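Local coordinates for HTH-type transcriptional regulator mcbR (Escherichia coli UMEA 3718-1, PDB 4P9F), which represses expression of McbA by binding its promoter region, which prevents colanic acid overproduction and mucoidy and is important for biofilm formation, at residues Arg28-Thr31 with Lys32-Ala35; Leu76-Ile79 with Asn80-Tyr84; Glu96-Thr99 with Pro100-Ala104; Leu110-Leu113 with Gln114-Gln117. One frame throughout, in Å; residues are numbered along the deposited sequence.

Overall arrangement
From the N terminus, interaction 1 comes first, where strand 28-30 turns into helix 31-38 in the gntR-family DNA-binding region. The other three lie in the FCD domain. Interaction 2 is a turn of helix 73-95, buried partly against the second subunit; interaction 3 closes the loop between that helix and helix 100-119 with a cap on the latter's N-terminal end; interaction 4 follows farther along helix 100-119. The four run in series, none nested or crossing, and none touches another. Interactions 1 and 3 lie on opposite sides of the chain's centre, their own centres about 42 Å apart, whereas interactions 3 and 4 share one helix with nearest atoms about 7 Å apart.

Interaction 1: Arg28-Thr31 with Lys32-Ala35; sequences RLIT and KNLA
I30 lays its branched side chain over the amide of N33, the two crossing obliquely where strand 28-30 gives way to helix 31-38. The methyl CG2 of I30 lies 3.8 Å from OD1 of N33, and CD1 of I30 is 3.9 Å from ND2 of N33, so the two branches reach different ends of the amide, while CB of I30 sits near its CG. N33 turns its CG beside its own backbone N (chi1 -72°), which swings the amide back toward the strand instead of onward along the helix. On another side, CG2 of I30 also meets CB of K32, at 4.1 Å. An alanine in place of N33 would probably leave both I30 branches without the flat group they rest on and set the isoleucine freer to turn. Beneath these side chains I30 occupies the N-cap position: its O accepts from N of L34 at 3.1 Å, and O of T31 accepts from N of A35 at 2.9 Å. T31 opens the helix-turn-helix motif that binds DNA. Its OG1 hydrogen-bonds to O of Q64 and its side chain packs on R46 and L49 of helix 42-54, while L34 and A35 touch V45 and I42 of the same helix. The helix start is thus joined to the hairpin of strands 59-61 and 65-67, where T31 also packs on F66, and to helix 42-54. Across the contact the hydrogen bonding belongs to the backbone; within it the N33 amide meets I30 by shape, not by a directed polar bond.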
loop_
_atom_site.group_PDB
_atom_site.type_symbol
_atom_site.label_atom_id
_atom_site.label_comp_id
_atom_site.label_asym_id
_atom_site.label_seq_id
_atom_site.Cartn_x
_atom_site.Cartn_y
_atom_site.Cartn_z
ATOM N N ARG A 28 -17.255 -17.879 0.929
ATOM C CA ARG A 28 -18.317 -16.968 1.324
ATOM C C ARG A 28 -18.268 -16.850 2.846
ATOM O O ARG A 28 -18.369 -17.840 3.568
ATOM C CB ARG A 28 -19.683 -17.492 0.835
ATOM C CG ARG A 28 -20.894 -16.700 1.332
ATOM C CD ARG A 28 -22.222 -17.203 0.704
ATOM N NE ARG A 28 -23.360 -16.650 1.431
ATOM C CZ ARG A 28 -23.919 -15.475 1.163
ATOM N NH1 ARG A 28 -23.459 -14.748 0.147
ATOM N NH2 ARG A 28 -24.949 -15.032 1.898
ATOM N N LEU A 29 -18.045 -15.634 3.325
ATOM C CA LEU A 29 -17.987 -15.353 4.760
ATOM C C LEU A 29 -19.293 -14.728 5.224
ATOM O O LEU A 29 -19.664 -13.656 4.744
ATOM C CB LEU A 29 -16.816 -14.420 5.065
ATOM C CG LEU A 29 -15.488 -14.812 4.406
ATOM C CD1 LEU A 29 -14.386 -13.775 4.712
ATOM C CD2 LEU A 29 -15.054 -16.213 4.838
ATOM N N ILE A 30 -19.940 -15.338 6.207
ATOM C CA ILE A 30 -21.236 -14.844 6.679
ATOM C C ILE A 30 -21.023 -14.104 8.000
ATOM O O ILE A 30 -20.566 -14.697 8.984
ATOM C CB ILE A 30 -22.275 -16.000 6.836
ATOM C CG1 ILE A 30 -22.589 -16.632 5.472
ATOM C CG2 ILE A 30 -23.581 -15.516 7.522
ATOM C CD1 ILE A 30 -21.846 -17.902 5.198
ATOM N N THR A 31 -21.273 -12.794 7.992
ATOM C CA THR A 31 -21.073 -11.943 9.172
ATOM C C THR A 31 -21.643 -12.561 10.466
ATOM O O THR A 31 -20.963 -12.642 11.491
ATOM C CB THR A 31 -21.698 -10.558 8.914
ATOM O OG1 THR A 31 -21.207 -10.065 7.659
ATOM C CG2 THR A 31 -21.351 -9.574 10.006
ATOM N N LYS A 32 -22.888 -13.018 10.397
ATOM C CA LYS A 32 -23.578 -13.628 11.529
ATOM C C LYS A 32 -22.829 -14.856 12.093
ATOM O O LYS A 32 -22.719 -15.012 13.311
ATOM C CB LYS A 32 -24.997 -14.027 11.108
ATOM C CG LYS A 32 -25.807 -14.697 12.206
ATOM C CD LYS A 32 -26.134 -13.740 13.336
ATOM C CE LYS A 32 -27.621 -13.412 13.372
ATOM N NZ LYS A 32 -28.484 -14.628 13.512
ATOM N N ASN A 33 -22.353 -15.736 11.211
ATOM C CA ASN A 33 -21.553 -16.901 11.631
ATOM C C ASN A 33 -20.319 -16.467 12.383
ATOM O O ASN A 33 -19.951 -17.054 13.394
ATOM C CB ASN A 33 -21.097 -17.747 10.440
ATOM C CG ASN A 33 -22.220 -18.531 9.787
ATOM O OD1 ASN A 33 -23.389 -18.358 10.098
ATOM N ND2 ASN A 33 -21.852 -19.397 8.851
ATOM N N LEU A 34 -19.645 -15.453 11.862
ATOM C CA LEU A 34 -18.403 -15.011 12.487
ATOM C C LEU A 34 -18.697 -14.400 13.862
ATOM O O LEU A 34 -17.977 -14.648 14.814
ATOM C CB LEU A 34 -17.673 -13.999 11.598
ATOM C CG LEU A 34 -16.294 -13.574 12.131
ATOM C CD1 LEU A 34 -15.464 -14.791 12.542
ATOM C CD2 LEU A 34 -15.550 -12.721 11.066
ATOM N N ALA A 35 -19.754 -13.588 13.950
ATOM C CA ALA A 35 -20.138 -12.998 15.233
ATOM C C ALA A 35 -20.459 -14.106 16.256
ATOM O O ALA A 35 -20.028 -14.054 17.417
ATOM C CB ALA A 35 -21.333 -12.052 15.051
#

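Interaction 2: Leu76-Ile79 with Asn80-Tyr84; sequences LDEI and NRIRY
N80 reaches back over the preceding turn to L76, and its side chain can be followed outward. CB of N80 lies 3.3 Å from O of L76; that oxygen also accepts the backbone N-H of N80. Beyond it, CG stands anti to the carbonyl carbon of its own residue (chi1 -76°), which keeps the amide close in front of the L76 oxygen and beside the leucine; CG of N80 is 3.2 Å from O of L76. At the tip, ND2 of N80 comes to 3.0 Å from O of L76 but at too poor an angle for a hydrogen bond, so its packing 3.4 Å from CG of L76 is not backed by a bond there. The other branch, OD1 of N80, takes two bonds side-on from the R83 guanidinium: NE of R83 at 2.8 Å, in the carbonyl plane and nearly straight (N-H...O 163°), and NH2 of R83 at 3.2 Å, from above that plane and less straight. OD1 lies in the guanidinium plane, which limits how the guanidinium can turn about this oxygen. This is an i to i+4 turn of helix 73-95 in the FCD domain, covered by helices 143-156 and 191-210: L76 touches M156 and Y210, and I206 packs on both N80 and R83. NH1 of R83 makes a salt bridge to E87. On a different face, E78 and I82 run side by side against the second subunit, where OE2 of E78 accepts from N of L145 of that subunit.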
loop_
_atom_site.group_PDB
_atom_site.type_symbol
_atom_site.label_atom_id
_atom_site.label_comp_id
_atom_site.label_asym_id
_atom_site.label_seq_id
_atom_site.Cartn_x
_atom_site.Cartn_y
_atom_site.Cartn_z
ATOM N N LEU A 76 -1.285 -12.328 -8.554
ATOM C CA LEU A 76 -0.140 -12.710 -7.730
ATOM C C LEU A 76 1.138 -12.116 -8.298
ATOM O O LEU A 76 2.003 -11.646 -7.546
ATOM C CB LEU A 76 0.005 -14.230 -7.644
ATOM C CG LEU A 76 1.166 -14.729 -6.764
ATOM C CD1 LEU A 76 1.020 -14.265 -5.306
ATOM C CD2 LEU A 76 1.353 -16.252 -6.864
ATOM N N ASP A 77 1.247 -12.117 -9.623
ATOM C CA ASP A 77 2.382 -11.480 -10.312
ATOM C C ASP A 77 2.532 -10.016 -9.924
ATOM O O ASP A 77 3.613 -9.555 -9.549
ATOM C CB ASP A 77 2.206 -11.555 -11.835
ATOM C CG ASP A 77 2.703 -12.860 -12.435
ATOM O OD1 ASP A 77 3.154 -13.737 -11.681
ATOM O OD2 ASP A 77 2.622 -13.014 -13.676
ATOM N N GLU A 78 1.441 -9.274 -10.056
ATOM C CA GLU A 78 1.462 -7.841 -9.747
ATOM C C GLU A 78 1.818 -7.547 -8.290
ATOM O O GLU A 78 2.649 -6.672 -7.999
ATOM C CB GLU A 78 0.122 -7.202 -10.097
ATOM C CG GLU A 78 0.088 -5.722 -9.740
ATOM C CD GLU A 78 -1.228 -5.049 -10.107
ATOM O OE1 GLU A 78 -2.143 -5.735 -10.612
ATOM O OE2 GLU A 78 -1.339 -3.830 -9.883
ATOM N N ILE A 79 1.177 -8.265 -7.374
ATOM C CA ILE A 79 1.452 -8.125 -5.944
ATOM C C ILE A 79 2.919 -8.426 -5.638
ATOM O O ILE A 79 3.555 -7.721 -4.847
ATOM C CB ILE A 79 0.555 -9.064 -5.110
ATOM C CG1 ILE A 79 -0.905 -8.610 -5.218
ATOM C CG2 ILE A 79 1.018 -9.109 -3.640
ATOM C CD1 ILE A 79 -1.919 -9.611 -4.665
ATOM N N ASN A 80 3.452 -9.480 -6.253
ATOM C CA ASN A 80 4.860 -9.833 -6.059
ATOM C C ASN A 80 5.822 -8.767 -6.578
ATOM O O ASN A 80 6.810 -8.453 -5.921
ATOM C CB ASN A 80 5.173 -11.171 -6.731
ATOM C CG ASN A 80 4.638 -12.338 -5.943
ATOM O OD1 ASN A 80 4.512 -12.261 -4.723
ATOM N ND2 ASN A 80 4.304 -13.423 -6.634
ATOM N N ARG A 81 5.509 -8.201 -7.735
ATOM C CA ARG A 81 6.340 -7.156 -8.320
ATOM C C ARG A 81 6.360 -5.923 -7.423
ATOM O O ARG A 81 7.416 -5.327 -7.202
ATOM C CB ARG A 81 5.849 -6.793 -9.721
ATOM C CG ARG A 81 6.008 -7.929 -10.708
ATOM C CD ARG A 81 5.369 -7.615 -12.043
ATOM N NE ARG A 81 6.117 -6.607 -12.769
ATOM C CZ ARG A 81 5.916 -6.320 -14.046
ATOM N NH1 ARG A 81 4.981 -6.966 -14.728
ATOM N NH2 ARG A 81 6.649 -5.388 -14.639
ATOM N N ILE A 82 5.203 -5.562 -6.882
ATOM C CA ILE A 82 5.124 -4.418 -5.986
ATOM C C ILE A 82 5.886 -4.688 -4.691
ATOM O O ILE A 82 6.723 -3.894 -4.270
ATOM C CB ILE A 82 3.661 -4.047 -5.641
ATOM C CG1 ILE A 82 2.862 -3.717 -6.910
ATOM C CG2 ILE A 82 3.636 -2.843 -4.683
ATOM C CD1 ILE A 82 1.349 -3.625 -6.689
ATOM N N ARG A 83 5.617 -5.816 -4.058
ATOM C CA ARG A 83 6.223 -6.060 -2.760
ATOM C C ARG A 83 7.714 -6.346 -2.880
ATOM O O ARG A 83 8.464 -6.159 -1.927
ATOM C CB ARG A 83 5.521 -7.207 -2.066
ATOM C CG ARG A 83 5.840 -8.560 -2.657
ATOM C CD ARG A 83 4.979 -9.593 -1.968
ATOM N NE ARG A 83 5.285 -10.961 -2.384
ATOM C CZ ARG A 83 6.082 -11.788 -1.721
ATOM N NH1 ARG A 83 6.672 -11.399 -0.587
ATOM N NH2 ARG A 83 6.266 -13.014 -2.185
ATOM N N TYR A 84 8.136 -6.813 -4.041
ATOM C CA TYR A 84 9.556 -7.004 -4.288
ATOM C C TYR A 84 10.313 -5.719 -3.977
ATOM O O TYR A 84 11.210 -5.720 -3.138
ATOM C CB TYR A 84 9.797 -7.432 -5.731
ATOM C CG TYR A 84 11.253 -7.644 -6.092
ATOM C CD1 TYR A 84 11.891 -8.860 -5.848
ATOM C CD2 TYR A 84 11.986 -6.627 -6.681
ATOM C CE1 TYR A 84 13.238 -9.046 -6.198
ATOM C CE2 TYR A 84 13.318 -6.803 -7.033
ATOM C CZ TYR A 84 13.939 -8.012 -6.793
ATOM O OH TYR A 84 15.263 -8.158 -7.147
#

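Interaction 3: Glu96-Thr99 with Pro100-Ala104; sequences ENLT and PQDLA
T99 sets its OG1 between its backbone N and carbonyl carbon (chi1 68°), and D102 swings CG to the N side of its own CA (chi1 -70°), so each side chain is turned to the other's main chain. The result is a capping box at the start of helix 100-119. OG1 of T99 accepts from N of D102 at 2.9 Å, and OD2 of D102 accepts from N of T99 at 2.9 Å, on the anti side of the carboxylate and 31° out of its plane. O of T99 then takes N of L103, at 3.0 Å, as the first turn closes. OD2 of D102 has a second partner, a salt bridge from R139, which ties the cap to the loop holding that arginine. With an alanine in place of D102, the amide of T99 and the charge of R139 would probably both lose this partner, and the cap would keep just its threonine half. Beside the cap, L98 packs against the helix and touches L186 of helix 177-187, while L103 touches L183. CD2 of L98 lies 3.8 Å from CB of D102, and CD1 of L98 meets CD2 of L103 at 4.1 Å, the two leucines crossing at about a right angle.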
loop_
_atom_site.group_PDB
_atom_site.type_symbol
_atom_site.label_atom_id
_atom_site.label_comp_id
_atom_site.label_asym_id
_atom_site.label_seq_id
_atom_site.Cartn_x
_atom_site.Cartn_y
_atom_site.Cartn_z
ATOM N N GLU A 96 20.954 -0.623 9.086
ATOM C CA GLU A 96 21.686 0.337 9.902
ATOM C C GLU A 96 21.044 0.570 11.275
ATOM O O GLU A 96 21.586 1.317 12.089
ATOM C CB GLU A 96 21.822 1.667 9.160
ATOM N N ASN A 97 19.917 -0.084 11.549
ATOM C CA ASN A 97 19.204 0.127 12.812
ATOM C C ASN A 97 19.090 -1.118 13.680
ATOM O O ASN A 97 18.604 -1.048 14.806
ATOM C CB ASN A 97 17.792 0.661 12.550
ATOM C CG ASN A 97 17.794 2.030 11.905
ATOM O OD1 ASN A 97 18.683 2.842 12.148
ATOM N ND2 ASN A 97 16.798 2.291 11.060
ATOM N N LEU A 98 19.511 -2.259 13.153
ATOM C CA LEU A 98 19.420 -3.517 13.886
ATOM C C LEU A 98 20.391 -3.537 15.064
ATOM O O LEU A 98 21.577 -3.275 14.891
ATOM C CB LEU A 98 19.695 -4.698 12.948
ATOM C CG LEU A 98 18.551 -4.991 11.972
ATOM C CD1 LEU A 98 18.871 -6.183 11.114
ATOM C CD2 LEU A 98 17.303 -5.252 12.770
ATOM N N THR A 99 19.880 -3.833 16.257
ATOM C CA THR A 99 20.704 -3.927 17.469
ATOM C C THR A 99 21.115 -5.376 17.727
ATOM O O THR A 99 20.538 -6.284 17.122
ATOM C CB THR A 99 19.945 -3.386 18.701
ATOM O OG1 THR A 99 18.848 -4.257 19.007
ATOM C CG2 THR A 99 19.405 -1.993 18.425
ATOM N N PRO A 100 22.106 -5.606 18.621
ATOM C CA PRO A 100 22.379 -6.993 19.021
ATOM C C PRO A 100 21.123 -7.680 19.556
ATOM O O PRO A 100 20.919 -8.874 19.329
ATOM C CB PRO A 100 23.438 -6.842 20.126
ATOM C CG PRO A 100 24.172 -5.613 19.747
ATOM C CD PRO A 100 23.140 -4.684 19.133
ATOM N N GLN A 101 20.284 -6.919 20.254
ATOM C CA GLN A 101 19.032 -7.445 20.779
ATOM C C GLN A 101 18.067 -7.826 19.654
ATOM O O GLN A 101 17.416 -8.868 19.713
ATOM C CB GLN A 101 18.385 -6.423 21.722
ATOM C CG GLN A 101 17.069 -6.881 22.306
ATOM C CD GLN A 101 17.171 -8.241 22.964
ATOM O OE1 GLN A 101 18.130 -8.530 23.689
ATOM N NE2 GLN A 101 16.183 -9.092 22.712
ATOM N N ASP A 102 17.988 -6.985 18.626
ATOM C CA ASP A 102 17.162 -7.283 17.455
ATOM C C ASP A 102 17.615 -8.599 16.824
ATOM O O ASP A 102 16.807 -9.488 16.543
ATOM C CB ASP A 102 17.243 -6.156 16.418
ATOM C CG ASP A 102 16.550 -4.875 16.873
ATOM O OD1 ASP A 102 15.533 -4.959 17.600
ATOM O OD2 ASP A 102 17.021 -3.780 16.480
ATOM N N LEU A 103 18.925 -8.709 16.613
ATOM C CA LEU A 103 19.521 -9.878 15.975
ATOM C C LEU A 103 19.308 -11.141 16.804
ATOM O O LEU A 103 19.086 -12.224 16.252
ATOM C CB LEU A 103 21.019 -9.639 15.739
ATOM C CG LEU A 103 21.328 -8.514 14.742
ATOM C CD1 LEU A 103 22.815 -8.142 14.752
ATOM C CD2 LEU A 103 20.872 -8.930 13.351
ATOM N N ALA A 104 19.349 -10.991 18.127
ATOM C CA ALA A 104 19.116 -12.112 19.031
ATOM C C ALA A 104 17.696 -12.657 18.858
ATOM O O ALA A 104 17.508 -13.871 18.756
ATOM C CB ALA A 104 19.367 -11.694 20.482
#

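Interaction 4: Leu110-Leu113 with Gln114-Gln117; sequences LEKL and QQAQ
A116 fits its methyl closely against the preceding turn of helix 100-119, CB of A116 lying 3.3 Å from O of L113 and 3.4 Å from O of K112. The methyl simply rests against these carbonyls, while N of A116 donates to O of K112, at 2.8 Å. This is the packed side of the turn. L113 is buried with it and points out of the turn, onto V128 of helix 122-138 and Y179 of helix 177-187, while A116 packs on Q124 and I125; L110 continues the same apolar face with F132 and L183. The other side faces solvent, and beyond CG of Q115 its contacts are long. There Q115 stretches back along the helix, its first torsion (chi1 -65°) directing the chain toward the previous turn and bringing CG of Q115 to 3.1 Å from O of E111. Its amide trails over the same carbonyl, and OE1 of Q115 merely approaches CD of K112, at 4.0 Å, where OE1 passes the lysine chain; the contact with the lysine is through its aliphatic part. Toward the end of the segment, NE2 of Q117 hydrogen-bonds to O of P169 and its side chain touches R173. Leucines and an alanine facing inward, with E111, K112 and Q115 outward, make this an amphipathic helix on the outside of the all-helical FCD bundle.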
loop_
_atom_site.group_PDB
_atom_site.type_symbol
_atom_site.label_atom_id
_atom_site.label_comp_id
_atom_site.label_asym_id
_atom_site.label_seq_id
_atom_site.Cartn_x
_atom_site.Cartn_y
_atom_site.Cartn_z
ATOM N N LEU A 110 14.125 -17.718 13.888
ATOM C CA LEU A 110 14.660 -18.678 12.928
ATOM C C LEU A 110 14.634 -20.105 13.465
ATOM O O LEU A 110 14.357 -21.063 12.735
ATOM C CB LEU A 110 16.095 -18.290 12.556
ATOM C CG LEU A 110 16.474 -18.432 11.090
ATOM C CD1 LEU A 110 15.394 -17.793 10.247
ATOM C CD2 LEU A 110 17.803 -17.755 10.833
ATOM N N GLU A 111 14.924 -20.241 14.754
ATOM C CA GLU A 111 14.852 -21.539 15.418
ATOM C C GLU A 111 13.409 -22.046 15.441
ATOM O O GLU A 111 13.159 -23.232 15.210
ATOM C CB GLU A 111 15.393 -21.456 16.834
ATOM C CG GLU A 111 16.863 -21.079 16.901
ATOM C CD GLU A 111 17.372 -20.950 18.321
ATOM O OE1 GLU A 111 18.511 -20.470 18.481
ATOM O OE2 GLU A 111 16.645 -21.334 19.271
ATOM N N LYS A 112 12.469 -21.144 15.726
ATOM C CA LYS A 112 11.044 -21.478 15.685
ATOM C C LYS A 112 10.671 -21.988 14.299
ATOM O O LYS A 112 9.942 -22.979 14.156
ATOM C CB LYS A 112 10.186 -20.259 16.022
ATOM C CG LYS A 112 10.300 -19.775 17.458
ATOM C CD LYS A 112 9.952 -20.849 18.446
ATOM C CE LYS A 112 10.076 -20.308 19.869
ATOM N NZ LYS A 112 9.587 -21.278 20.886
ATOM N N LEU A 113 11.199 -21.322 13.268
ATOM C CA LEU A 113 10.891 -21.700 11.891
ATOM C C LEU A 113 11.376 -23.115 11.585
ATOM O O LEU A 113 10.638 -23.917 11.009
ATOM C CB LEU A 113 11.519 -20.702 10.896
ATOM C CG LEU A 113 11.175 -20.908 9.422
ATOM C CD1 LEU A 113 9.655 -20.871 9.206
ATOM C CD2 LEU A 113 11.893 -19.896 8.501
ATOM N N GLN A 114 12.607 -23.429 11.985
ATOM C CA GLN A 114 13.146 -24.767 11.769
ATOM C C GLN A 114 12.298 -25.817 12.488
ATOM O O GLN A 114 11.983 -26.873 11.928
ATOM C CB GLN A 114 14.604 -24.841 12.248
ATOM C CG GLN A 114 15.193 -26.249 12.314
ATOM C CD GLN A 114 15.298 -26.919 10.949
ATOM O OE1 GLN A 114 15.682 -26.293 9.959
ATOM N NE2 GLN A 114 14.960 -28.203 10.895
ATOM N N GLN A 115 11.917 -25.508 13.723
ATOM C CA GLN A 115 11.097 -26.421 14.518
ATOM C C GLN A 115 9.783 -26.646 13.803
ATOM O O GLN A 115 9.289 -27.768 13.748
ATOM C CB GLN A 115 10.867 -25.874 15.923
ATOM C CG GLN A 115 12.129 -25.770 16.754
ATOM C CD GLN A 115 11.906 -24.972 18.016
ATOM O OE1 GLN A 115 10.765 -24.740 18.425
ATOM N NE2 GLN A 115 12.992 -24.534 18.638
ATOM N N ALA A 116 9.225 -25.568 13.257
ATOM C CA ALA A 116 7.963 -25.659 12.535
ATOM C C ALA A 116 8.074 -26.593 11.330
ATOM O O ALA A 116 7.175 -27.392 11.085
ATOM C CB ALA A 116 7.495 -24.259 12.091
ATOM N N GLN A 117 9.168 -26.494 10.579
ATOM C CA GLN A 117 9.377 -27.362 9.417
ATOM C C GLN A 117 9.619 -28.831 9.826
ATOM O O GLN A 117 9.166 -29.764 9.148
ATOM C CB GLN A 117 10.538 -26.831 8.561
ATOM C CG GLN A 117 10.733 -27.571 7.238
ATOM C CD GLN A 117 11.572 -28.839 7.404
ATOM O OE1 GLN A 117 12.419 -28.918 8.294
ATOM N NE2 GLN A 117 11.314 -29.843 6.575
#